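Local coordinates for protein serine protease inhibitor (Thermoanaerobacter tengcongensis, PDB 2PEF) that probably inhibits serine-type endopeptidases as a member of the serpin family, and is seen here in its latent state, at residues N202-I205 against A210-F213; K215-A218 against S223-A226. All coordinates share one frame; numbering follows the deposited sequence.

Contact 1: residues N202-I205 against A210-F213; sequences NLYI and AVGF
Residues 203-205 and 210-213, on the first two strands of serpin sheet B, pair as the antiparallel arms of a beta hairpin, the axes of these short segments 4.3 Å apart at closest approach and inclined at 159°. Ile-205 and Gly-212 form the hydrogen-bonded pair: Ile-205 N donates to Gly-212 O at 2.8 Å, reaching the oxygen from above the carbonyl plane, whereas the return bond from Gly-212 N to Ile-205 O is weak, bent to 127° at the hydrogen. Ile-205 O also receives a CA-H...O contact from Val-211 CA at 3.2 Å, and Leu-203 O a similar one from Phe-213 CA. In the adjacent non-hydrogen-bonded pair, Tyr-204 with Phe-213, the tyrosine reaches across to the opposing strand, its CD1 coming 3.2 Å from Gly-212 O and its OH 3.3 Å from Val-211 CG1; a chi1 of -176°, with CG beside the carbonyl carbon, puts the ring there. The Phe-213 side chain leaves on the same face and touches Ala-261 of strand 255-273. On the other face Ile-205 CD1 packs 3.6 Å from Phe-213 O. One short bond, one weak one and two CA-H...O contacts thus hold the backbones, and the tyrosine adds an oblique side-chain contact with Val-211, on the turn side of the pair.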
loop_
_atom_site.group_PDB
_atom_site.type_symbol
_atom_site.label_atom_id
_atom_site.label_comp_id
_atom_site.label_asym_id
_atom_site.label_seq_id
_atom_site.Cartn_x
_atom_site.Cartn_y
_atom_site.Cartn_z
ATOM N N ASN A 202 13.118 22.017 -2.751
ATOM C CA ASN A 202 14.403 22.049 -3.439
ATOM C C ASN A 202 14.647 20.904 -4.418
ATOM O O ASN A 202 15.767 20.700 -4.894
ATOM C CB ASN A 202 15.528 22.195 -2.417
ATOM C CG ASN A 202 15.570 23.584 -1.824
ATOM O OD1 ASN A 202 16.044 24.523 -2.462
ATOM N ND2 ASN A 202 15.053 23.729 -0.608
ATOM N N LEU A 203 13.573 20.186 -4.737
ATOM C CA LEU A 203 13.596 19.163 -5.767
ATOM C C LEU A 203 12.391 19.375 -6.659
ATOM O O LEU A 203 11.254 19.373 -6.182
ATOM C CB LEU A 203 13.566 17.764 -5.156
ATOM C CG LEU A 203 14.865 17.224 -4.557
ATOM C CD1 LEU A 203 14.616 15.832 -4.017
ATOM C CD2 LEU A 203 16.009 17.205 -5.575
ATOM N N TYR A 204 12.660 19.583 -7.947
ATOM C CA TYR A 204 11.634 19.880 -8.936
ATOM C C TYR A 204 11.488 18.730 -9.918
ATOM O O TYR A 204 12.451 18.347 -10.589
ATOM C CB TYR A 204 12.014 21.147 -9.696
ATOM C CG TYR A 204 10.989 21.645 -10.696
ATOM C CD1 TYR A 204 9.669 21.910 -10.315
ATOM C CD2 TYR A 204 11.354 21.898 -12.017
ATOM C CE1 TYR A 204 8.737 22.393 -11.237
ATOM C CE2 TYR A 204 10.432 22.379 -12.942
ATOM C CZ TYR A 204 9.130 22.625 -12.549
ATOM O OH TYR A 204 8.234 23.104 -13.483
ATOM N N ILE A 205 10.280 18.180 -9.996
ATOM C CA ILE A 205 9.985 17.122 -10.948
ATOM C C ILE A 205 9.547 17.772 -12.251
ATOM O O ILE A 205 8.674 18.645 -12.257
ATOM C CB ILE A 205 8.894 16.163 -10.410
ATOM C CG1 ILE A 205 9.449 15.340 -9.244
ATOM C CG2 ILE A 205 8.367 15.240 -11.511
ATOM C CD1 ILE A 205 8.385 14.751 -8.357
ATOM N N ALA A 210 4.072 16.740 -17.215
ATOM C CA ALA A 210 3.970 16.793 -15.755
ATOM C C ALA A 210 5.057 17.635 -15.115
ATOM O O ALA A 210 6.196 17.662 -15.582
ATOM C CB ALA A 210 3.974 15.389 -15.163
ATOM N N VAL A 211 4.673 18.334 -14.052
ATOM C CA VAL A 211 5.606 19.003 -13.150
ATOM C C VAL A 211 5.268 18.580 -11.719
ATOM O O VAL A 211 4.230 17.968 -11.470
ATOM C CB VAL A 211 5.600 20.564 -13.294
ATOM C CG1 VAL A 211 6.008 20.982 -14.706
ATOM C CG2 VAL A 211 4.244 21.174 -12.905
ATOM N N GLY A 212 6.142 18.904 -10.776
ATOM C CA GLY A 212 5.893 18.552 -9.385
ATOM C C GLY A 212 7.094 18.819 -8.515
ATOM O O GLY A 212 8.031 19.496 -8.931
ATOM N N PHE A 213 7.058 18.264 -7.308
ATOM C CA PHE A 213 8.116 18.467 -6.327
ATOM C C PHE A 213 8.246 17.282 -5.374
ATOM O O PHE A 213 7.371 16.405 -5.309
ATOM C CB PHE A 213 7.864 19.755 -5.529
ATOM C CG PHE A 213 6.590 19.733 -4.718
ATOM C CD1 PHE A 213 6.570 19.175 -3.440
ATOM C CD2 PHE A 213 5.412 20.285 -5.228
ATOM C CE1 PHE A 213 5.402 19.155 -2.686
ATOM C CE2 PHE A 213 4.233 20.269 -4.477
ATOM C CZ PHE A 213 4.228 19.701 -3.210
#

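Contact 2: residues K215-A218 against S223-A226; sequences KPYA and SFVA
The second and third strands of serpin sheet B, 210-216 and 222-229, form a beta hairpin that brings Lys-215 opposite Phe-224 as an antiparallel hydrogen-bonded pair. Lys-215 N donates to Phe-224 O at 2.8 Å and Phe-224 N to Lys-215 O at 2.7 Å; both bonds are nearly straight, at 171° and 174°. In the adjacent non-hydrogen-bonded pair, Pro-216 with Ser-223, Ser-223 OG rests 3.5 Å from Pro-216 CA. Beyond the paired residues Tyr-217 folds back over the partner strand: CG sits anti to the carbonyl carbon (chi1 -65°), which carries Tyr-217 CE1 to 3.6 Å from Ser-223 C and OH to 3.3 Å from Phe-224 CD1. The two aromatic side chains meet obliquely, Tyr-217 CE1 lying 3.9 Å from Phe-224 CB. Trp-170 stacks on the Tyr-217 ring, and Tyr-217 OH is hydrogen-bonded to Thr-323 OG1. With Tyr-217 cut back to an alanine, Phe-224 CB and Trp-170 would probably face a gap and Thr-323 would be likely to lose its hydroxyl partner. Lys-215 NZ forms a salt bridge with Glu-201, and Ser-223 OG is hydrogen-bonded to Asn-358. The paired amides and carbonyls therefore satisfy one another inside a buried contact, while the polar side-chain ends find their partners elsewhere in the fold.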
loop_
_atom_site.group_PDB
_atom_site.type_symbol
_atom_site.label_atom_id
_atom_site.label_comp_id
_atom_site.label_asym_id
_atom_site.label_seq_id
_atom_site.Cartn_x
_atom_site.Cartn_y
_atom_site.Cartn_z
ATOM N N LYS A 215 9.078 16.728 -1.265
ATOM C CA LYS A 215 9.188 17.380 0.039
ATOM C C LYS A 215 9.583 16.362 1.101
ATOM O O LYS A 215 8.894 15.355 1.273
ATOM C CB LYS A 215 7.869 18.062 0.416
ATOM C CG LYS A 215 7.861 18.674 1.815
ATOM C CD LYS A 215 6.585 19.479 2.087
ATOM C CE LYS A 215 6.686 20.254 3.407
ATOM N NZ LYS A 215 7.878 21.159 3.472
ATOM N N PRO A 216 10.691 16.619 1.822
ATOM C CA PRO A 216 11.192 15.660 2.808
ATOM C C PRO A 216 10.461 15.668 4.156
ATOM O O PRO A 216 10.037 16.725 4.639
ATOM C CB PRO A 216 12.634 16.114 3.018
ATOM C CG PRO A 216 12.588 17.596 2.798
ATOM C CD PRO A 216 11.552 17.818 1.729
ATOM N N TYR A 217 10.305 14.484 4.743
ATOM C CA TYR A 217 9.909 14.369 6.144
ATOM C C TYR A 217 11.145 14.470 7.027
ATOM O O TYR A 217 12.277 14.277 6.564
ATOM C CB TYR A 217 9.161 13.057 6.407
ATOM C CG TYR A 217 7.842 12.976 5.676
ATOM C CD1 TYR A 217 7.736 12.265 4.483
ATOM C CD2 TYR A 217 6.706 13.636 6.163
ATOM C CE1 TYR A 217 6.529 12.192 3.796
ATOM C CE2 TYR A 217 5.490 13.571 5.484
ATOM C CZ TYR A 217 5.416 12.853 4.293
ATOM O OH TYR A 217 4.234 12.774 3.603
ATOM N N ALA A 218 10.916 14.786 8.299
ATOM C CA ALA A 218 11.985 14.922 9.282
ATOM C C ALA A 218 12.927 13.731 9.223
ATOM O O ALA A 218 12.472 12.584 9.148
ATOM C CB ALA A 218 11.390 15.036 10.675
ATOM N N SER A 223 10.049 10.820 1.949
ATOM C CA SER A 223 9.636 12.065 1.325
ATOM C C SER A 223 8.263 11.928 0.684
ATOM O O SER A 223 7.769 10.820 0.462
ATOM C CB SER A 223 10.656 12.527 0.280
ATOM O OG SER A 223 11.888 12.864 0.893
ATOM N N PHE A 224 7.659 13.075 0.407
ATOM C CA PHE A 224 6.370 13.149 -0.244
ATOM C C PHE A 224 6.605 13.636 -1.670
ATOM O O PHE A 224 7.170 14.712 -1.882
ATOM C CB PHE A 224 5.464 14.123 0.522
ATOM C CG PHE A 224 4.049 14.174 0.018
ATOM C CD1 PHE A 224 3.072 13.344 0.563
ATOM C CD2 PHE A 224 3.681 15.074 -0.980
ATOM C CE1 PHE A 224 1.756 13.390 0.112
ATOM C CE2 PHE A 224 2.363 15.121 -1.439
ATOM C CZ PHE A 224 1.403 14.285 -0.885
ATOM N N VAL A 225 6.183 12.822 -2.635
ATOM C CA VAL A 225 6.282 13.158 -4.051
ATOM C C VAL A 225 4.917 13.643 -4.539
ATOM O O VAL A 225 3.912 12.970 -4.314
ATOM C CB VAL A 225 6.734 11.918 -4.867
ATOM C CG1 VAL A 225 6.656 12.179 -6.376
ATOM C CG2 VAL A 225 8.140 11.500 -4.457
ATOM N N ALA A 226 4.885 14.812 -5.189
ATOM C CA ALA A 226 3.655 15.350 -5.784
ATOM C C ALA A 226 3.868 15.547 -7.276
ATOM O O ALA A 226 4.860 16.150 -7.679
ATOM C CB ALA A 226 3.266 16.669 -5.126
#

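How the contacts relate
From the N terminus, strand 203-207 follows the corner at Asn-202, and contact 1 closes the short turn back into strand 210-216. The same strand runs on into contact 2, which closes the next loop, between Ala-218 and Ser-223, as strand 222-229 returns. The two contacts are in series, neither enclosing nor crossing the other, and make a three-stranded antiparallel meander with 210-216 in the middle. Their centres lie about 11 Å apart. A probable hydrogen bond from Ala-226 N to Phe-213 O (3.0 Å) joins them, and Ile-205 packs on Val-225. The outer strands carry the pairing onward, 203-207 to strand 255-273 and 222-229 to strand 345-357.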